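Local coordinates for 39 kDa initiator binding protein (Trichomonas vaginalis, PDB 1Q87) that binds the initiator (Inr) element of core promoters as a whole protein, this chain being its C-terminal domain alone, at residues T53-F58 against E90-K95; L59-A64 against N76-I81; D40-R45 against E65-P70. One frame throughout, in Å; residues are numbered along the deposited sequence.

From the N terminus, helix 29-47 comes first, and contact 3 brings its residues 40-45 against 65-70 at the end of helix 56-67, closing a loop that holds strand 53-55. Contact 1 next pairs that strand with strand 92-94, enclosing two helices. Contact 2, helix 56-67 against helix 74-84, is the shortest closure and lies wholly within the span of contact 1. Contact 3 crosses both along the chain. All three use helix 56-67, which contacts the small sheet at its start, helix 74-84 along its middle and helix 29-47 near its end. L59 and W43 pack between the contacts.

Contact 1. Residues T53-F58 against E90-K95; sequences TVMRDF and EQTKSK
V54 and K93 form the hydrogen-bonded pair of a small two-stranded antiparallel sheet, strand 53-55 against strand 92-94, whose axes lie 4.6 Å apart at 148°. V54 N gives its hydrogen to K93 O (3.1 Å) and K93 N returns one to V54 O (3.0 Å). Where the first strand turns into helix 56-67, with M55 at the N-cap position, R56 N donates to Q91 O at 2.8 Å, standing well above the carbonyl plane. This bond gives a partner to an amide of the first helical turn, which has no carbonyl one turn earlier within the helix. The R56 side chain does much of the remaining packing. Its CG lies anti to the backbone N (chi1 -168°), and the extended chain runs alongside the bent K93 chain, with R56 NE 3.6 Å from K93 CE. R56 CD also presses on E90 O (3.1 Å). The two cationic ends are near each other, R56 NE 4.5 Å from K93 NZ, but each has oxygen partners: K93 NZ reaches E90 OE1 on its anti side (3.2 Å) and M85 O, while R56 NH2 reaches S82 O and M85 O. These acceptors probably ease the repulsion. On the margin, the M55 chain bends at chi2 to bring its sulfur near Q91 O. In the surrounding fold, V54 leans on W43 and T47 of helix 29-47, V54 and K93 both touch L59 of helix 56-67, and S94 leads directly into helix 95-105.

Contact 2. Residues L59-A64 against N76-I81; sequences LIEKAA and NAIEVI
I60, A64, I78 and I81 carry a contact made of apolar packing. With CG1 of I60 anti to the carbonyl carbon (chi1 -67°), its CG2 methyl is left anti to the backbone N and meets two isoleucines: I78 CG2 at 4.0 Å, the two side chains crossing at a slant, and I81 CG2 at 4.2 Å. One turn later on the same side, the small A64 lets the helices come near; its CB lies 3.6 Å from I78 CG1 and 3.9 Å from A77 CB. I81 reaches back over the backbone of the first helix, its CD1 tip 3.7 Å from A64 CA, and also touches A63 CB. The aliphatic part of E61 runs alongside I78, CG near CD1. This is the packing of two helices, 56-67 and 74-84, consecutive in the chain, whose axes, over these short segments, approach to 8.7 Å with their directions 125° apart. The close approach of the backbones is at A64 and A77, whose CA atoms are 5.2 Å apart. Contacts with polar groups are few: I60 CG2 rests 3.7 Å from the carbonyl oxygen of I78, and E61 sends its carboxylate to K74 through a salt bridge, where OE1 meets the lysine NZ. Beyond the pair, A63 touches L46 of helix 29-47, while I81 leans on M112 of helix 111-123.

Contact 3. Residues D40-R45 against E65-P70; sequences DEIWFR and EYFKQP
R45 reaches over from helix 29-47 to the rim of the Y66 ring, and this pair with the neighbouring I42-F67 contact joins helix 29-47 to the C-terminal end of helix 56-67, within the helical part of the domain. R45 NE donates to Y66 OH at 3.1 Å, a weak bond, since the N-H bends to 130°. The arginine chain turns at chi3 (57°), which places NE at the hydroxyl. NH2 then comes to the ring edge, in its plane, 3.3 Å from Y66 CE2, while CE2 in turn lies in the guanidinium plane at its edge. The two side chains cross at about a right angle with their planes 57° apart, so this is no cation-pi stack over the ring face. One helical turn before R45, the E41 carboxylate stands nearly perpendicular to the ring, its OE2 4.1 Å from Y66 OH, a distance too long for a hydrogen bond.

The apolar half of the contact lies deeper. I42 points at the other segment, and its CG2 methyl meets F67 CZ at 3.9 Å and Y66 CE1 at 4.3 Å, obliquely to both rings.

Further out, Y108 brings its ring against Y66. I42 touches L98 of helix 95-105, and F67 touches F101 of that helix and I111 of helix 111-123. Between the two aromatic residues of the contact itself, F67 CD1 lies at the edge of the Y66 ring, in its plane.

Contact 1. Residues T53-F58 against E90-K95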
loop_
_atom_site.group_PDB
_atom_site.type_symbol
_atom_site.label_atom_id
_atom_site.label_comp_id
_atom_site.label_asym_id
_atom_site.label_seq_id
_atom_site.Cartn_x
_atom_site.Cartn_y
_atom_site.Cartn_z
ATOM N N THR A 53 11.049 10.672 17.009
ATOM C CA THR A 53 9.653 10.750 16.640
ATOM C C THR A 53 9.353 12.206 16.396
ATOM O O THR A 53 10.170 13.060 16.703
ATOM C CB THR A 53 8.744 10.276 17.794
ATOM O OG1 THR A 53 8.707 11.300 18.797
ATOM C CG2 THR A 53 9.259 8.942 18.427
ATOM N N VAL A 54 8.174 12.489 15.848
ATOM C CA VAL A 54 7.733 13.869 15.597
ATOM C C VAL A 54 6.220 13.915 15.790
ATOM O O VAL A 54 5.554 12.876 15.736
ATOM C CB VAL A 54 8.079 14.336 14.148
ATOM C CG1 VAL A 54 9.565 14.296 13.949
ATOM C CG2 VAL A 54 7.398 13.429 13.093
ATOM N N MET A 55 5.669 15.094 16.046
ATOM C CA MET A 55 4.222 15.189 16.238
ATOM C C MET A 55 3.558 14.666 14.979
ATOM O O MET A 55 4.089 14.833 13.871
ATOM C CB MET A 55 3.778 16.639 16.487
ATOM C CG MET A 55 4.149 17.213 17.861
ATOM S SD MET A 55 3.537 16.192 19.217
ATOM C CE MET A 55 4.954 15.122 19.448
ATOM N N ARG A 56 2.388 14.063 15.151
ATOM C CA ARG A 56 1.652 13.477 14.054
ATOM C C ARG A 56 1.429 14.432 12.892
ATOM O O ARG A 56 1.720 14.099 11.750
ATOM C CB ARG A 56 0.303 12.953 14.542
ATOM C CG ARG A 56 -0.380 12.079 13.506
ATOM C CD ARG A 56 -1.728 11.680 13.964
ATOM N NE ARG A 56 -2.262 10.614 13.123
ATOM C CZ ARG A 56 -3.114 10.808 12.131
ATOM N NH1 ARG A 56 -3.526 12.042 11.868
ATOM N NH2 ARG A 56 -3.540 9.768 11.406
ATOM N N ASP A 57 0.913 15.612 13.197
ATOM C CA ASP A 57 0.627 16.610 12.182
ATOM C C ASP A 57 1.834 17.088 11.399
ATOM O O ASP A 57 1.740 17.326 10.200
ATOM C CB ASP A 57 -0.085 17.799 12.811
ATOM C CG ASP A 57 -1.551 17.513 13.075
ATOM O OD1 ASP A 57 -2.187 18.328 13.778
ATOM O OD2 ASP A 57 -2.065 16.474 12.579
ATOM N N PHE A 58 2.966 17.232 12.076
ATOM C CA PHE A 58 4.176 17.671 11.421
ATOM C C PHE A 58 4.666 16.679 10.344
ATOM O O PHE A 58 5.100 17.102 9.263
ATOM C CB PHE A 58 5.243 17.902 12.485
ATOM C CG PHE A 58 6.589 18.264 11.935
ATOM C CD1 PHE A 58 7.521 17.278 11.623
ATOM C CD2 PHE A 58 6.935 19.582 11.750
ATOM C CE1 PHE A 58 8.788 17.602 11.137
ATOM C CE2 PHE A 58 8.187 19.907 11.265
ATOM C CZ PHE A 58 9.117 18.913 10.961
ATOM N N GLU A 90 -3.374 8.497 17.957
ATOM C CA GLU A 90 -1.962 8.668 18.301
ATOM C C GLU A 90 -1.437 10.072 17.928
ATOM O O GLU A 90 -1.735 10.614 16.863
ATOM C CB GLU A 90 -1.134 7.592 17.614
ATOM C CG GLU A 90 0.349 7.836 17.691
ATOM C CD GLU A 90 1.141 6.651 17.186
ATOM O OE1 GLU A 90 0.946 6.255 16.008
ATOM O OE2 GLU A 90 1.953 6.115 17.976
ATOM N N GLN A 91 -0.621 10.631 18.803
ATOM C CA GLN A 91 -0.090 11.972 18.648
ATOM C C GLN A 91 1.260 12.104 17.989
ATOM O O GLN A 91 1.704 13.229 17.714
ATOM C CB GLN A 91 0.012 12.634 20.025
ATOM C CG GLN A 91 -1.285 12.664 20.814
ATOM C CD GLN A 91 -1.202 13.603 21.998
ATOM O OE1 GLN A 91 -0.958 14.804 21.836
ATOM N NE2 GLN A 91 -1.400 13.066 23.194
ATOM N N THR A 92 1.956 10.992 17.777
ATOM C CA THR A 92 3.275 11.094 17.160
ATOM C C THR A 92 3.562 9.939 16.229
ATOM O O THR A 92 2.885 8.920 16.284
ATOM C CB THR A 92 4.410 11.203 18.228
ATOM O OG1 THR A 92 4.775 9.903 18.721
ATOM C CG2 THR A 92 3.943 12.077 19.381
ATOM N N LYS A 93 4.567 10.116 15.373
ATOM C CA LYS A 93 4.944 9.098 14.404
ATOM C C LYS A 93 6.423 8.890 14.389
ATOM O O LYS A 93 7.174 9.761 14.832
ATOM C CB LYS A 93 4.437 9.496 12.990
ATOM C CG LYS A 93 3.123 8.781 12.537
ATOM C CD LYS A 93 1.994 8.769 13.561
ATOM C CE LYS A 93 0.621 8.380 12.995
ATOM N NZ LYS A 93 0.270 6.897 12.969
ATOM N N SER A 94 6.855 7.734 13.887
ATOM C CA SER A 94 8.273 7.457 13.838
ATOM C C SER A 94 8.675 6.908 12.481
ATOM O O SER A 94 7.833 6.749 11.591
ATOM C CB SER A 94 8.674 6.475 14.954
ATOM O OG SER A 94 8.439 5.126 14.593
ATOM N N LYS A 95 9.961 6.611 12.329
ATOM C CA LYS A 95 10.457 6.117 11.072
ATOM C C LYS A 95 9.639 4.879 10.701
ATOM O O LYS A 95 9.163 4.774 9.589
ATOM C CB LYS A 95 11.961 5.765 11.156
ATOM C CG LYS A 95 12.678 5.880 9.793
ATOM C CD LYS A 95 14.061 5.184 9.675
ATOM C CE LYS A 95 14.913 5.292 10.934
ATOM N NZ LYS A 95 14.542 4.201 11.907
#

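Contact 2. Residues L59-A64 against N76-I81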
loop_
_atom_site.group_PDB
_atom_site.type_symbol
_atom_site.label_atom_id
_atom_site.label_comp_id
_atom_site.label_asym_id
_atom_site.label_seq_id
_atom_site.Cartn_x
_atom_site.Cartn_y
_atom_site.Cartn_z
ATOM N N LEU A 59 4.581 15.377 10.641
ATOM C CA LEU A 59 5.022 14.346 9.715
ATOM C C LEU A 59 4.143 14.295 8.486
ATOM O O LEU A 59 4.625 14.257 7.355
ATOM C CB LEU A 59 5.000 12.968 10.364
ATOM C CG LEU A 59 5.407 11.913 9.342
ATOM C CD1 LEU A 59 6.877 12.077 9.108
ATOM C CD2 LEU A 59 5.110 10.504 9.791
ATOM N N ILE A 60 2.845 14.278 8.727
ATOM C CA ILE A 60 1.877 14.216 7.671
ATOM C C ILE A 60 2.002 15.444 6.762
ATOM O O ILE A 60 1.921 15.346 5.548
ATOM C CB ILE A 60 0.473 14.113 8.294
ATOM C CG1 ILE A 60 0.352 12.764 9.008
ATOM C CG2 ILE A 60 -0.625 14.292 7.243
ATOM C CD1 ILE A 60 -1.050 12.440 9.491
ATOM N N GLU A 61 2.238 16.600 7.358
ATOM C CA GLU A 61 2.359 17.845 6.607
ATOM C C GLU A 61 3.605 17.796 5.718
ATOM O O GLU A 61 3.515 18.081 4.535
ATOM C CB GLU A 61 2.413 19.023 7.590
ATOM C CG GLU A 61 1.678 20.265 7.156
ATOM C CD GLU A 61 2.602 21.458 6.967
ATOM O OE1 GLU A 61 2.081 22.567 6.692
ATOM O OE2 GLU A 61 3.841 21.289 7.087
ATOM N N LYS A 62 4.761 17.434 6.276
ATOM C CA LYS A 62 5.981 17.341 5.462
ATOM C C LYS A 62 5.832 16.272 4.396
ATOM O O LYS A 62 6.209 16.482 3.236
ATOM C CB LYS A 62 7.215 17.005 6.297
ATOM C CG LYS A 62 7.580 18.072 7.347
ATOM C CD LYS A 62 7.606 19.441 6.714
ATOM C CE LYS A 62 7.829 20.548 7.725
ATOM N NZ LYS A 62 7.726 21.878 7.056
ATOM N N ALA A 63 5.260 15.136 4.780
ATOM C CA ALA A 63 5.081 14.043 3.838
ATOM C C ALA A 63 4.146 14.497 2.708
ATOM O O ALA A 63 4.412 14.205 1.535
ATOM C CB ALA A 63 4.529 12.799 4.535
ATOM N N ALA A 64 3.092 15.241 3.046
ATOM C CA ALA A 64 2.179 15.690 2.010
ATOM C C ALA A 64 2.929 16.510 0.972
ATOM O O ALA A 64 2.900 16.201 -0.235
ATOM C CB ALA A 64 1.007 16.517 2.609
ATOM N N ASN A 76 -5.551 18.052 0.321
ATOM C CA ASN A 76 -6.010 16.731 -0.080
ATOM C C ASN A 76 -5.004 15.656 0.295
ATOM O O ASN A 76 -5.365 14.641 0.866
ATOM C CB ASN A 76 -6.265 16.659 -1.579
ATOM C CG ASN A 76 -6.548 15.254 -2.038
ATOM O OD1 ASN A 76 -5.704 14.601 -2.654
ATOM N ND2 ASN A 76 -7.730 14.771 -1.725
ATOM N N ALA A 77 -3.743 15.898 -0.031
ATOM C CA ALA A 77 -2.706 14.939 0.250
ATOM C C ALA A 77 -2.663 14.665 1.761
ATOM O O ALA A 77 -2.428 13.527 2.177
ATOM C CB ALA A 77 -1.368 15.466 -0.237
ATOM N N ILE A 78 -2.905 15.708 2.563
ATOM C CA ILE A 78 -2.888 15.606 4.028
ATOM C C ILE A 78 -4.032 14.728 4.515
ATOM O O ILE A 78 -3.873 13.902 5.412
ATOM C CB ILE A 78 -3.013 17.000 4.680
ATOM C CG1 ILE A 78 -1.682 17.731 4.593
ATOM C CG2 ILE A 78 -3.425 16.879 6.142
ATOM C CD1 ILE A 78 -1.751 19.122 5.200
ATOM N N GLU A 79 -5.188 14.885 3.907
ATOM C CA GLU A 79 -6.302 14.081 4.341
ATOM C C GLU A 79 -6.067 12.618 3.992
ATOM O O GLU A 79 -6.339 11.739 4.795
ATOM C CB GLU A 79 -7.606 14.592 3.716
ATOM C CG GLU A 79 -7.779 16.101 3.874
ATOM C CD GLU A 79 -9.237 16.571 3.940
ATOM O OE1 GLU A 79 -10.163 15.736 3.757
ATOM O OE2 GLU A 79 -9.438 17.796 4.179
ATOM N N VAL A 80 -5.532 12.359 2.805
ATOM C CA VAL A 80 -5.319 10.998 2.376
ATOM C C VAL A 80 -4.315 10.301 3.293
ATOM O O VAL A 80 -4.566 9.211 3.803
ATOM C CB VAL A 80 -4.767 10.950 0.954
ATOM C CG1 VAL A 80 -4.373 9.496 0.581
ATOM C CG2 VAL A 80 -5.807 11.463 -0.017
ATOM N N ILE A 81 -3.163 10.933 3.477
ATOM C CA ILE A 81 -2.125 10.366 4.305
ATOM C C ILE A 81 -2.595 10.156 5.758
ATOM O O ILE A 81 -2.368 9.101 6.356
ATOM C CB ILE A 81 -0.873 11.261 4.253
ATOM C CG1 ILE A 81 -0.320 11.246 2.818
ATOM C CG2 ILE A 81 0.209 10.740 5.218
ATOM C CD1 ILE A 81 0.830 12.234 2.550
#

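Contact 3. Residues D40-R45 against E65-P70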
loop_
_atom_site.group_PDB
_atom_site.type_symbol
_atom_site.label_atom_id
_atom_site.label_comp_id
_atom_site.label_asym_id
_atom_site.label_seq_id
_atom_site.Cartn_x
_atom_site.Cartn_y
_atom_site.Cartn_z
ATOM N N ASP A 40 15.130 5.635 5.244
ATOM C CA ASP A 40 16.036 6.482 6.028
ATOM C C ASP A 40 16.191 7.845 5.364
ATOM O O ASP A 40 15.971 8.876 5.974
ATOM C CB ASP A 40 17.419 5.843 6.139
ATOM C CG ASP A 40 17.431 4.608 7.035
ATOM O OD1 ASP A 40 16.699 4.593 8.056
ATOM O OD2 ASP A 40 18.196 3.665 6.719
ATOM N N GLU A 41 16.562 7.856 4.100
ATOM C CA GLU A 41 16.700 9.117 3.379
ATOM C C GLU A 41 15.464 10.029 3.496
ATOM O O GLU A 41 15.560 11.214 3.868
ATOM C CB GLU A 41 16.972 8.852 1.892
ATOM C CG GLU A 41 16.888 10.105 1.012
ATOM C CD GLU A 41 16.781 9.784 -0.489
ATOM O OE1 GLU A 41 17.466 8.850 -0.955
ATOM O OE2 GLU A 41 16.017 10.481 -1.205
ATOM N N ILE A 42 14.294 9.484 3.192
ATOM C CA ILE A 42 13.082 10.297 3.217
ATOM C C ILE A 42 12.684 10.773 4.610
ATOM O O ILE A 42 12.167 11.889 4.779
ATOM C CB ILE A 42 11.937 9.531 2.547
ATOM C CG1 ILE A 42 12.307 9.269 1.075
ATOM C CG2 ILE A 42 10.644 10.268 2.701
ATOM C CD1 ILE A 42 11.237 8.524 0.307
ATOM N N TRP A 43 12.937 9.934 5.612
ATOM C CA TRP A 43 12.601 10.283 6.983
ATOM C C TRP A 43 13.463 11.485 7.399
ATOM O O TRP A 43 12.969 12.446 7.997
ATOM C CB TRP A 43 12.877 9.092 7.908
ATOM C CG TRP A 43 12.751 9.448 9.352
ATOM C CD1 TRP A 43 13.777 9.667 10.227
ATOM C CD2 TRP A 43 11.541 9.717 10.074
ATOM N NE1 TRP A 43 13.279 10.064 11.454
ATOM C CE2 TRP A 43 11.910 10.103 11.388
ATOM C CE3 TRP A 43 10.178 9.663 9.744
ATOM C CZ2 TRP A 43 10.974 10.436 12.370
ATOM C CZ3 TRP A 43 9.240 9.994 10.717
ATOM C CH2 TRP A 43 9.643 10.375 12.021
ATOM N N PHE A 44 14.750 11.395 7.058
ATOM C CA PHE A 44 15.721 12.407 7.364
ATOM C C PHE A 44 15.389 13.708 6.658
ATOM O O PHE A 44 15.429 14.744 7.283
ATOM C CB PHE A 44 17.130 11.938 6.992
ATOM C CG PHE A 44 18.216 12.920 7.379
ATOM C CD1 PHE A 44 18.353 13.339 8.703
ATOM C CD2 PHE A 44 19.097 13.424 6.424
ATOM C CE1 PHE A 44 19.346 14.237 9.064
ATOM C CE2 PHE A 44 20.091 14.317 6.773
ATOM C CZ PHE A 44 20.219 14.729 8.100
ATOM N N ARG A 45 15.056 13.654 5.370
ATOM C CA ARG A 45 14.680 14.856 4.636
ATOM C C ARG A 45 13.396 15.464 5.198
ATOM O O ARG A 45 13.175 16.661 5.089
ATOM C CB ARG A 45 14.464 14.532 3.159
ATOM C CG ARG A 45 15.660 13.862 2.502
ATOM C CD ARG A 45 15.248 13.078 1.261
ATOM N NE ARG A 45 14.574 13.945 0.315
ATOM C CZ ARG A 45 15.181 14.929 -0.330
ATOM N NH1 ARG A 45 16.476 15.148 -0.127
ATOM N NH2 ARG A 45 14.495 15.701 -1.159
ATOM N N GLU A 65 3.629 17.528 1.455
ATOM C CA GLU A 65 4.358 18.401 0.585
ATOM C C GLU A 65 5.260 17.618 -0.322
ATOM O O GLU A 65 5.386 17.931 -1.491
ATOM C CB GLU A 65 5.229 19.376 1.383
ATOM C CG GLU A 65 4.520 20.557 2.046
ATOM C CD GLU A 65 5.345 21.146 3.211
ATOM O OE1 GLU A 65 6.611 21.024 3.197
ATOM O OE2 GLU A 65 4.719 21.725 4.137
ATOM N N TYR A 66 5.891 16.592 0.214
ATOM C CA TYR A 66 6.860 15.848 -0.560
ATOM C C TYR A 66 6.301 14.724 -1.422
ATOM O O TYR A 66 6.924 14.365 -2.417
ATOM C CB TYR A 66 7.919 15.315 0.397
ATOM C CG TYR A 66 9.104 14.613 -0.217
ATOM C CD1 TYR A 66 9.099 13.240 -0.433
ATOM C CD2 TYR A 66 10.268 15.306 -0.494
ATOM C CE1 TYR A 66 10.237 12.567 -0.901
ATOM C CE2 TYR A 66 11.412 14.646 -0.973
ATOM C CZ TYR A 66 11.388 13.278 -1.172
ATOM O OH TYR A 66 12.506 12.634 -1.663
ATOM N N PHE A 67 5.139 14.186 -1.053
ATOM C CA PHE A 67 4.545 13.080 -1.795
ATOM C C PHE A 67 3.388 13.455 -2.748
ATOM O O PHE A 67 3.067 12.682 -3.631
ATOM C CB PHE A 67 4.019 12.003 -0.833
ATOM C CG PHE A 67 5.072 11.334 0.006
ATOM C CD1 PHE A 67 6.390 11.297 -0.381
ATOM C CD2 PHE A 67 4.708 10.701 1.194
ATOM C CE1 PHE A 67 7.317 10.654 0.387
ATOM C CE2 PHE A 67 5.615 10.062 1.962
ATOM C CZ PHE A 67 6.927 10.028 1.568
ATOM N N LYS A 68 2.737 14.594 -2.551
ATOM C CA LYS A 68 1.621 14.947 -3.452
ATOM C C LYS A 68 2.042 15.162 -4.909
ATOM O O LYS A 68 3.237 15.175 -5.266
ATOM C CB LYS A 68 0.909 16.213 -2.981
ATOM C CG LYS A 68 1.768 17.499 -3.036
ATOM C CD LYS A 68 0.965 18.632 -2.378
ATOM C CE LYS A 68 1.170 19.983 -3.055
ATOM N NZ LYS A 68 0.892 19.951 -4.536
ATOM N N GLN A 69 1.047 15.303 -5.758
ATOM C CA GLN A 69 1.327 15.564 -7.169
ATOM C C GLN A 69 1.437 17.074 -7.308
ATOM O O GLN A 69 0.888 17.816 -6.484
ATOM C CB GLN A 69 0.182 15.082 -8.034
ATOM C CG GLN A 69 -0.144 13.652 -7.834
ATOM C CD GLN A 69 0.534 12.792 -8.841
ATOM O OE1 GLN A 69 1.765 12.646 -8.830
ATOM N NE2 GLN A 69 -0.261 12.210 -9.742
ATOM N N PRO A 70 2.103 17.550 -8.372
ATOM C CA PRO A 70 2.251 18.999 -8.574
ATOM C C PRO A 70 0.885 19.706 -8.595
ATOM O O PRO A 70 0.742 20.826 -8.088
ATOM C CB PRO A 70 2.988 19.092 -9.922
ATOM C CG PRO A 70 3.692 17.796 -10.023
ATOM C CD PRO A 70 2.641 16.814 -9.527
#